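Local structure of hypothetical protein ORF-c20_032 (2NRQ) at residues N6-V12 against V120-S126; F30-L34 against Q67-I72. The protein is of unknown function but belongs to an archaeal family that resembles RNA-binding proteins in structure, though RNA binding is thought unlikely. The contacts are given in a common frame with arbitrary orientation. Numbering follows the deposited sequence.

Interaction 1. Residues N6-V12 against V120-S126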
loop_
_atom_site.group_PDB
_atom_site.type_symbol
_atom_site.label_atom_id
_atom_site.label_comp_id
_atom_site.label_asym_id
_atom_site.label_seq_id
_atom_site.Cartn_x
_atom_site.Cartn_y
_atom_site.Cartn_z
ATOM N N ASN A 6 -0.193 9.781 -11.192
ATOM C CA ASN A 6 -1.159 9.251 -12.196
ATOM C C ASN A 6 -2.348 8.560 -11.512
ATOM O O ASN A 6 -3.493 8.713 -11.937
ATOM C CB ASN A 6 -0.448 8.254 -13.114
ATOM C CG ASN A 6 -1.079 8.170 -14.502
ATOM O OD1 ASN A 6 -0.975 9.106 -15.305
ATOM N ND2 ASN A 6 -1.728 7.045 -14.794
ATOM N N GLN A 7 -2.061 7.809 -10.449
ATOM C CA GLN A 7 -3.080 7.073 -9.692
ATOM C C GLN A 7 -2.457 6.120 -8.660
ATOM O O GLN A 7 -1.375 5.571 -8.877
ATOM C CB GLN A 7 -3.963 6.268 -10.654
ATOM C CG GLN A 7 -4.856 5.239 -9.988
ATOM C CD GLN A 7 -5.701 4.468 -10.991
ATOM O OE1 GLN A 7 -5.240 4.134 -12.093
ATOM N NE2 GLN A 7 -6.939 4.164 -10.611
ATOM N N ALA A 8 -3.146 5.925 -7.541
ATOM C CA ALA A 8 -2.671 5.026 -6.491
ATOM C C ALA A 8 -3.845 4.264 -5.859
ATOM O O ALA A 8 -4.940 4.801 -5.690
ATOM C CB ALA A 8 -1.922 5.810 -5.429
ATOM N N ILE A 9 -3.610 3.009 -5.502
ATOM C CA ILE A 9 -4.657 2.200 -4.906
ATOM C C ILE A 9 -4.178 1.359 -3.744
ATOM O O ILE A 9 -3.092 0.793 -3.779
ATOM C CB ILE A 9 -5.276 1.254 -5.946
ATOM C CG1 ILE A 9 -6.107 2.061 -6.942
ATOM C CG2 ILE A 9 -6.138 0.206 -5.262
ATOM C CD1 ILE A 9 -6.710 1.226 -8.040
ATOM N N ILE A 10 -4.999 1.295 -2.703
ATOM C CA ILE A 10 -4.698 0.466 -1.547
ATOM C C ILE A 10 -5.721 -0.664 -1.609
ATOM O O ILE A 10 -6.892 -0.420 -1.873
ATOM C CB ILE A 10 -4.880 1.233 -0.234
ATOM C CG1 ILE A 10 -3.824 2.329 -0.134
ATOM C CG2 ILE A 10 -4.798 0.270 0.950
ATOM C CD1 ILE A 10 -3.866 3.085 1.159
ATOM N N SER A 11 -5.281 -1.899 -1.394
ATOM C CA SER A 11 -6.182 -3.037 -1.444
ATOM C C SER A 11 -5.807 -4.078 -0.417
ATOM O O SER A 11 -4.658 -4.513 -0.349
ATOM C CB SER A 11 -6.161 -3.669 -2.841
ATOM O OG SER A 11 -7.010 -4.820 -2.920
ATOM N N VAL A 12 -6.781 -4.487 0.384
ATOM C CA VAL A 12 -6.540 -5.503 1.397
ATOM C C VAL A 12 -7.730 -6.435 1.508
ATOM O O VAL A 12 -8.867 -6.003 1.378
ATOM C CB VAL A 12 -6.317 -4.905 2.805
ATOM C CG1 VAL A 12 -5.011 -5.423 3.375
ATOM C CG2 VAL A 12 -6.354 -3.399 2.766
ATOM N N VAL A 120 -1.662 -9.228 2.120
ATOM C CA VAL A 120 -0.917 -8.063 2.584
ATOM C C VAL A 120 -1.723 -6.797 2.323
ATOM O O VAL A 120 -2.794 -6.853 1.748
ATOM C CB VAL A 120 0.391 -7.929 1.783
ATOM C CG1 VAL A 120 1.280 -9.132 2.017
ATOM C CG2 VAL A 120 0.054 -7.799 0.287
ATOM N N ILE A 121 -1.201 -5.656 2.755
ATOM C CA ILE A 121 -1.845 -4.375 2.474
ATOM C C ILE A 121 -1.154 -3.977 1.179
ATOM O O ILE A 121 0.002 -3.569 1.187
ATOM C CB ILE A 121 -1.534 -3.307 3.533
ATOM C CG1 ILE A 121 -2.208 -3.671 4.857
ATOM C CG2 ILE A 121 -2.014 -1.947 3.040
ATOM C CD1 ILE A 121 -1.821 -2.765 6.008
ATOM N N LYS A 122 -1.860 -4.104 0.067
ATOM C CA LYS A 122 -1.274 -3.821 -1.231
ATOM C C LYS A 122 -1.398 -2.374 -1.713
ATOM O O LYS A 122 -2.492 -1.808 -1.756
ATOM C CB LYS A 122 -1.892 -4.770 -2.255
ATOM C CG LYS A 122 -1.092 -4.932 -3.517
ATOM C CD LYS A 122 -1.775 -5.894 -4.455
ATOM C CE LYS A 122 -1.841 -7.285 -3.862
ATOM N NZ LYS A 122 -2.703 -8.192 -4.671
ATOM N N CYS A 123 -0.268 -1.780 -2.078
ATOM C CA CYS A 123 -0.262 -0.415 -2.579
ATOM C C CYS A 123 0.232 -0.415 -4.012
ATOM O O CYS A 123 1.394 -0.680 -4.273
ATOM C CB CYS A 123 0.640 0.452 -1.723
ATOM S SG CYS A 123 0.112 0.554 -0.013
ATOM N N ILE A 124 -0.662 -0.109 -4.941
ATOM C CA ILE A 124 -0.334 -0.096 -6.360
ATOM C C ILE A 124 -0.260 1.312 -6.912
ATOM O O ILE A 124 -1.261 2.015 -6.936
ATOM C CB ILE A 124 -1.388 -0.872 -7.172
ATOM C CG1 ILE A 124 -1.479 -2.310 -6.648
ATOM C CG2 ILE A 124 -1.041 -0.847 -8.664
ATOM C CD1 ILE A 124 -2.664 -3.072 -7.156
ATOM N N ILE A 125 0.929 1.705 -7.368
ATOM C CA ILE A 125 1.145 3.024 -7.947
ATOM C C ILE A 125 1.258 2.932 -9.469
ATOM O O ILE A 125 1.883 2.018 -10.001
ATOM C CB ILE A 125 2.430 3.678 -7.401
ATOM C CG1 ILE A 125 2.286 3.971 -5.907
ATOM C CG2 ILE A 125 2.710 4.969 -8.140
ATOM C CD1 ILE A 125 2.337 2.752 -5.052
ATOM N N SER A 126 0.649 3.883 -10.167
ATOM C CA SER A 126 0.698 3.896 -11.619
ATOM C C SER A 126 1.494 5.106 -12.091
ATOM O O SER A 126 1.203 6.243 -11.725
ATOM C CB SER A 126 -0.713 3.949 -12.185
ATOM O OG SER A 126 -1.564 3.115 -11.424
#
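Two neighbouring strands in the middle of an antiparallel sheet pair here, although 107 residues separate the segments in sequence. The axes of 7-12 and 121-126 approach to 4.7 Å, their directions 161° apart. Two hydrogen-bonded pairs set the register: I9 N to I124 O (2.9 Å) with I124 N to I9 O (2.8 Å), and S11 N to K122 O (2.8 Å) with K122 N to S11 O (2.9 Å). The other edges of both strands are also bonded, to 52-60 and 96-101. A8, I10, C123 and I125 project from the face turned to helix 62-73, whose F68 packs on the first three. I10 is extended (m, t), whereas I125 bends its chain at chi2 (73°); C123 (m) holds SG 4.3 Å from I10 CG1. On the opposite face, I9, S11, K122 and I124 remain partly exposed. I9 and I124, both extended, lie side by side there, and S11 CB approaches K122 CB to 4.4 Å. The K122 chain then turns once, at chi3 (m), and its end leads away from 6-12 so that NZ forms a salt bridge with D118. V12 and I121 both touch K103 of helix 103-109. I121 is a regular m, t rotamer but V12 lies between wells (chi1 -126°), with its CG1 3.6 Å from I121 CG1.

Interaction 2. Residues F30-L34 against Q67-I72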
loop_
_atom_site.group_PDB
_atom_site.type_symbol
_atom_site.label_atom_id
_atom_site.label_comp_id
_atom_site.label_asym_id
_atom_site.label_seq_id
_atom_site.Cartn_x
_atom_site.Cartn_y
_atom_site.Cartn_z
ATOM N N PHE A 30 -2.646 5.933 9.554
ATOM C CA PHE A 30 -1.310 5.910 8.993
ATOM C C PHE A 30 -1.182 6.779 7.741
ATOM O O PHE A 30 -0.140 7.371 7.497
ATOM C CB PHE A 30 -0.924 4.473 8.654
ATOM C CG PHE A 30 0.542 4.290 8.400
ATOM C CD1 PHE A 30 1.417 4.035 9.457
ATOM C CD2 PHE A 30 1.055 4.389 7.106
ATOM C CE1 PHE A 30 2.783 3.877 9.230
ATOM C CE2 PHE A 30 2.418 4.234 6.869
ATOM C CZ PHE A 30 3.284 3.978 7.934
ATOM N N PHE A 31 -2.232 6.843 6.935
ATOM C CA PHE A 31 -2.187 7.635 5.710
ATOM C C PHE A 31 -2.961 8.925 5.845
ATOM O O PHE A 31 -3.280 9.586 4.852
ATOM C CB PHE A 31 -2.739 6.838 4.534
ATOM C CG PHE A 31 -1.858 5.707 4.118
ATOM C CD1 PHE A 31 -2.186 4.394 4.443
ATOM C CD2 PHE A 31 -0.685 5.954 3.408
ATOM C CE1 PHE A 31 -1.364 3.345 4.063
ATOM C CE2 PHE A 31 0.140 4.919 3.029
ATOM C CZ PHE A 31 -0.198 3.607 3.355
ATOM N N SER A 32 -3.261 9.269 7.090
ATOM C CA SER A 32 -4.000 10.477 7.390
ATOM C C SER A 32 -3.082 11.684 7.246
ATOM O O SER A 32 -1.894 11.622 7.585
ATOM C CB SER A 32 -4.566 10.395 8.809
ATOM O OG SER A 32 -4.688 11.680 9.392
ATOM N N PRO A 33 -3.629 12.808 6.753
ATOM C CA PRO A 33 -5.033 12.929 6.359
ATOM C C PRO A 33 -5.287 12.823 4.860
ATOM O O PRO A 33 -6.410 13.041 4.403
ATOM C CB PRO A 33 -5.401 14.299 6.899
ATOM C CG PRO A 33 -4.175 15.089 6.559
ATOM C CD PRO A 33 -3.011 14.142 6.884
ATOM N N LEU A 34 -4.259 12.490 4.086
ATOM C CA LEU A 34 -4.446 12.381 2.645
ATOM C C LEU A 34 -5.561 11.407 2.292
ATOM O O LEU A 34 -6.437 11.725 1.481
ATOM C CB LEU A 34 -3.164 11.929 1.948
ATOM C CG LEU A 34 -3.325 11.843 0.422
ATOM C CD1 LEU A 34 -3.371 13.245 -0.156
ATOM C CD2 LEU A 34 -2.183 11.053 -0.204
ATOM N N GLN A 67 1.222 12.370 -4.095
ATOM C CA GLN A 67 1.302 12.614 -2.661
ATOM C C GLN A 67 1.199 11.340 -1.818
ATOM O O GLN A 67 1.708 11.294 -0.699
ATOM C CB GLN A 67 0.225 13.613 -2.232
ATOM C CG GLN A 67 0.275 14.944 -2.976
ATOM C CD GLN A 67 1.675 15.559 -3.015
ATOM O OE1 GLN A 67 2.374 15.632 -1.991
ATOM N NE2 GLN A 67 2.088 16.017 -4.201
ATOM N N PHE A 68 0.550 10.308 -2.351
ATOM C CA PHE A 68 0.411 9.044 -1.627
ATOM C C PHE A 68 1.737 8.288 -1.666
ATOM O O PHE A 68 2.198 7.735 -0.661
ATOM C CB PHE A 68 -0.688 8.184 -2.250
ATOM C CG PHE A 68 -0.790 6.812 -1.652
ATOM C CD1 PHE A 68 -1.178 6.645 -0.334
ATOM C CD2 PHE A 68 -0.476 5.685 -2.408
ATOM C CE1 PHE A 68 -1.254 5.385 0.225
ATOM C CE2 PHE A 68 -0.547 4.413 -1.857
ATOM C CZ PHE A 68 -0.937 4.263 -0.536
ATOM N N PHE A 69 2.341 8.258 -2.847
ATOM C CA PHE A 69 3.626 7.602 -3.016
ATOM C C PHE A 69 4.599 8.302 -2.087
ATOM O O PHE A 69 5.317 7.669 -1.314
ATOM C CB PHE A 69 4.108 7.744 -4.459
ATOM C CG PHE A 69 5.398 7.038 -4.739
ATOM C CD1 PHE A 69 5.809 5.969 -3.947
ATOM C CD2 PHE A 69 6.174 7.396 -5.834
ATOM C CE1 PHE A 69 6.974 5.263 -4.244
ATOM C CE2 PHE A 69 7.346 6.693 -6.146
ATOM C CZ PHE A 69 7.743 5.625 -5.348
ATOM N N LYS A 70 4.595 9.625 -2.174
ATOM C CA LYS A 70 5.459 10.466 -1.367
ATOM C C LYS A 70 5.343 10.103 0.109
ATOM O O LYS A 70 6.346 9.855 0.767
ATOM C CB LYS A 70 5.082 11.933 -1.587
ATOM C CG LYS A 70 6.222 12.921 -1.425
ATOM C CD LYS A 70 6.422 13.755 -2.697
ATOM C CE LYS A 70 6.857 12.883 -3.890
ATOM N NZ LYS A 70 7.360 13.666 -5.073
ATOM N N ILE A 71 4.121 10.055 0.629
ATOM C CA ILE A 71 3.947 9.730 2.039
ATOM C C ILE A 71 4.453 8.331 2.382
ATOM O O ILE A 71 4.918 8.102 3.493
ATOM C CB ILE A 71 2.465 9.927 2.493
ATOM C CG1 ILE A 71 2.170 9.102 3.746
ATOM C CG2 ILE A 71 1.528 9.599 1.379
ATOM C CD1 ILE A 71 2.861 9.606 4.981
ATOM N N ILE A 72 4.380 7.398 1.436
ATOM C CA ILE A 72 4.886 6.043 1.679
ATOM C C ILE A 72 6.414 6.123 1.786
ATOM O O ILE A 72 7.039 5.470 2.628
ATOM C CB ILE A 72 4.543 5.084 0.516
ATOM C CG1 ILE A 72 3.042 4.804 0.483
ATOM C CG2 ILE A 72 5.306 3.786 0.676
ATOM C CD1 ILE A 72 2.618 3.953 -0.685
#
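F31 and L34, with the largest buried areas in this contact, fasten the turn after helix 20-30 to one side of helix 62-73. F31 is the first residue to leave helical geometry; its CA-to-CB bond points sideways, but the ring swings in (chi1 m), and 81 Å² of the residue is covered by the helix. F68 CE1 sits over one face of the F31 ring, the ring centroids 4.9 Å apart and the planes inclined at 43°, an oblique aromatic pair. I72 meets the F31 ring at its edge, CG1 lying 3.9 Å from F31 CE2, and I71 CG1 comes within 4.3 Å of F31 CD2. F31 thus packs against F68 and against I71 and I72, three and four positions further on, one turn of the helix; I71 points toward the loop, F68 and I72 sideways. The chain next bows away through S32 and P33, joined by a cis peptide, and returns at L34, which buries 74 Å². L34 points toward the helix and sets CD2 against its backbone, 3.6 Å from F68 N and 3.8 Å from Q67 C, as well as 3.8 Å from F68 CB. The contact is therefore apolar, made by side chains packing on side chains and on helix backbone. Deeper in, F31 also rests on I10 of strand 7-14, while F68 reaches A8 and I10 and stacks its ring on F60. Helix 62-73 and the loop that follows helix 20-30 thus lie on the same face of the antiparallel sheet, consistent with a two-layer alpha/beta arrangement.

How the interactions relate
Interaction 1 builds the sheet and interaction 2 ties a loop to a helix laid on it. The strand pair 6-12/120-126 is centred about 5 Å from the centre of the chain, the loop-helix contact 30-34/67-72 about 10 Å. Both are partly buried. Backbone hydrogen bonds dominate the first, while hydrophobic and aromatic packing makes the second. Their centres are 12 Å apart, yet they meet directly: F68 CD2 lies 3.4 Å from A8 CB, F68 CZ is 3.5 Å from I10 CG1 and 3.9 Å from C123 SG, and F31 CE1 is 3.8 Å from I10 CD1. The phenylalanines paired in interaction 2 thus also pack on A8, I10 and C123, on the helix-facing side of interaction 1.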